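Side-chain contact in spike protein P5 (Enterobacteria phage PRD1, PDB 1YQ5), which forms, together with proteins P31 and P2, the spike complexes at the fivefold vertices of the capsid and is essential for viral infectivity: residues 49-54 with 138-143. Sequence-based numbering, arbitrary orientation.
Sequences AGIQLA and ITAAKI
Only aliphatic groups meet where I51 touches I138 and A140; no flat group lies between the segments, and the nearby ring, that of F122, touches both isoleucines. This is the interior of a β-sandwich, the jelly roll of the C-terminal domain of the spike protein, whose two sheets pack face to face with these side chains between them. It illustrates how such a core closes across its sheets: strand 51-53 belongs to one and strand 135-142 to the other. No hydrogen bond crosses between the segments. The nearest CA pair, I51 and A140, stands 8.5 Å apart, a span filled by side chains.

I51 does most of the reaching. Its CG1 is anti to the carbonyl carbon, and the chain then runs on extended (chi2 -178°), carrying CD1 toward the opposing strand. I138 answers with its short branch: CG2, anti to the backbone N, points toward the other sheet, and the two isoleucine side chains pass one another, running in opposing directions. A140, two residues on along the same face of its strand, offers just its methyl.

Neighbours complete the apolar packing: L31 also touches both isoleucines, while L44 adds to I51 and M65 to I138. Backbone hydrogen bonds tie I51 to L120 and I138 to L9, each within its own sheet. The reverse face of strand 135-142 serves the homotrimer, since T139 and A141 pack on L106 of the second subunit; T139 OG1 also bonds to S8 OG.

About 95 Å² is buried between the segments, and the touching is concentrated on one methyl: I51 CD1 lies 3.9 Å from I138 CG2 and, a little more loosely, 4.4 Å from A140 CB, the two directions nearly at right angles.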
loop_
_atom_site.group_PDB
_atom_site.type_symbol
_atom_site.label_atom_id
_atom_site.label_comp_id
_atom_site.label_asym_id
_atom_site.label_seq_id
_atom_site.Cartn_x
_atom_site.Cartn_y
_atom_site.Cartn_z
ATOM N N ALA A 49 -2.406 2.802 -23.568
ATOM C CA ALA A 49 -2.809 1.551 -22.918
ATOM C C ALA A 49 -2.586 1.551 -21.400
ATOM O O ALA A 49 -3.250 0.819 -20.671
ATOM C CB ALA A 49 -2.059 0.376 -23.545
ATOM N N GLY A 50 -1.650 2.372 -20.937
ATOM C CA GLY A 50 -1.345 2.452 -19.516
ATOM C C GLY A 50 0.130 2.771 -19.390
ATOM O O GLY A 50 0.602 3.742 -19.977
ATOM N N ILE A 51 0.870 1.972 -18.629
ATOM C CA ILE A 51 2.305 2.192 -18.511
ATOM C C ILE A 51 3.010 0.972 -19.091
ATOM O O ILE A 51 2.867 -0.143 -18.582
ATOM C CB ILE A 51 2.747 2.403 -17.049
ATOM C CG1 ILE A 51 2.151 3.706 -16.510
ATOM C CG2 ILE A 51 4.272 2.472 -16.972
ATOM C CD1 ILE A 51 2.567 4.030 -15.085
ATOM N N GLN A 52 3.755 1.195 -20.167
ATOM C CA GLN A 52 4.477 0.135 -20.863
ATOM C C GLN A 52 5.761 -0.275 -20.155
ATOM O O GLN A 52 6.491 0.569 -19.630
ATOM C CB GLN A 52 4.864 0.596 -22.273
ATOM C CG GLN A 52 3.733 1.125 -23.145
ATOM C CD GLN A 52 2.796 0.036 -23.609
ATOM O OE1 GLN A 52 3.225 -1.082 -23.909
ATOM N NE2 GLN A 52 1.513 0.355 -23.691
ATOM N N LEU A 53 6.036 -1.576 -20.150
ATOM C CA LEU A 53 7.270 -2.095 -19.567
ATOM C C LEU A 53 8.122 -2.521 -20.756
ATOM O O LEU A 53 7.699 -3.356 -21.554
ATOM C CB LEU A 53 7.006 -3.304 -18.665
ATOM C CG LEU A 53 6.614 -3.011 -17.213
ATOM C CD1 LEU A 53 5.261 -2.324 -17.167
ATOM C CD2 LEU A 53 6.585 -4.308 -16.422
ATOM N N ALA A 54 9.310 -1.936 -20.878
ATOM C CA ALA A 54 10.212 -2.251 -21.987
ATOM C C ALA A 54 10.696 -3.697 -21.934
ATOM O O ALA A 54 10.762 -4.305 -20.864
ATOM C CB ALA A 54 11.405 -1.299 -21.973
ATOM N N ILE A 138 -0.289 8.376 -10.379
ATOM C CA ILE A 138 0.103 6.998 -10.629
ATOM C C ILE A 138 1.622 6.947 -10.693
ATOM O O ILE A 138 2.239 7.662 -11.481
ATOM C CB ILE A 138 -0.488 6.490 -11.958
ATOM C CG1 ILE A 138 -2.017 6.446 -11.857
ATOM C CG2 ILE A 138 0.082 5.121 -12.292
ATOM C CD1 ILE A 138 -2.723 6.158 -13.175
ATOM N N THR A 139 2.218 6.114 -9.850
ATOM C CA THR A 139 3.666 5.984 -9.810
ATOM C C THR A 139 4.081 4.520 -9.795
ATOM O O THR A 139 3.533 3.714 -9.043
ATOM C CB THR A 139 4.249 6.669 -8.556
ATOM O OG1 THR A 139 3.949 8.070 -8.596
ATOM C CG2 THR A 139 5.757 6.476 -8.491
ATOM N N ALA A 140 5.044 4.181 -10.642
ATOM C CA ALA A 140 5.548 2.821 -10.709
ATOM C C ALA A 140 7.068 2.870 -10.734
ATOM O O ALA A 140 7.661 3.724 -11.394
ATOM C CB ALA A 140 5.024 2.123 -11.953
ATOM N N ALA A 141 7.694 1.961 -9.999
ATOM C CA ALA A 141 9.146 1.898 -9.947
ATOM C C ALA A 141 9.602 0.450 -9.920
ATOM O O ALA A 141 9.044 -0.374 -9.197
ATOM C CB ALA A 141 9.665 2.631 -8.710
ATOM N N LYS A 142 10.609 0.142 -10.731
ATOM C CA LYS A 142 11.164 -1.202 -10.785
ATOM C C LYS A 142 12.171 -1.261 -9.644
ATOM O O LYS A 142 13.183 -0.564 -9.686
ATOM C CB LYS A 142 11.873 -1.419 -12.122
ATOM C CG LYS A 142 12.429 -2.823 -12.332
ATOM C CD LYS A 142 13.103 -2.941 -13.692
ATOM C CE LYS A 142 13.524 -4.369 -13.988
ATOM N NZ LYS A 142 14.484 -4.881 -12.974
ATOM N N ILE A 143 11.903 -2.073 -8.624
ATOM C CA ILE A 143 12.829 -2.146 -7.497
ATOM C C ILE A 143 13.807 -3.317 -7.551
ATOM O O ILE A 143 14.688 -3.426 -6.702
ATOM C CB ILE A 143 12.091 -2.173 -6.140
ATOM C CG1 ILE A 143 11.382 -3.507 -5.950
ATOM C CG2 ILE A 143 11.086 -1.022 -6.072
ATOM C CD1 ILE A 143 10.948 -3.736 -4.522
#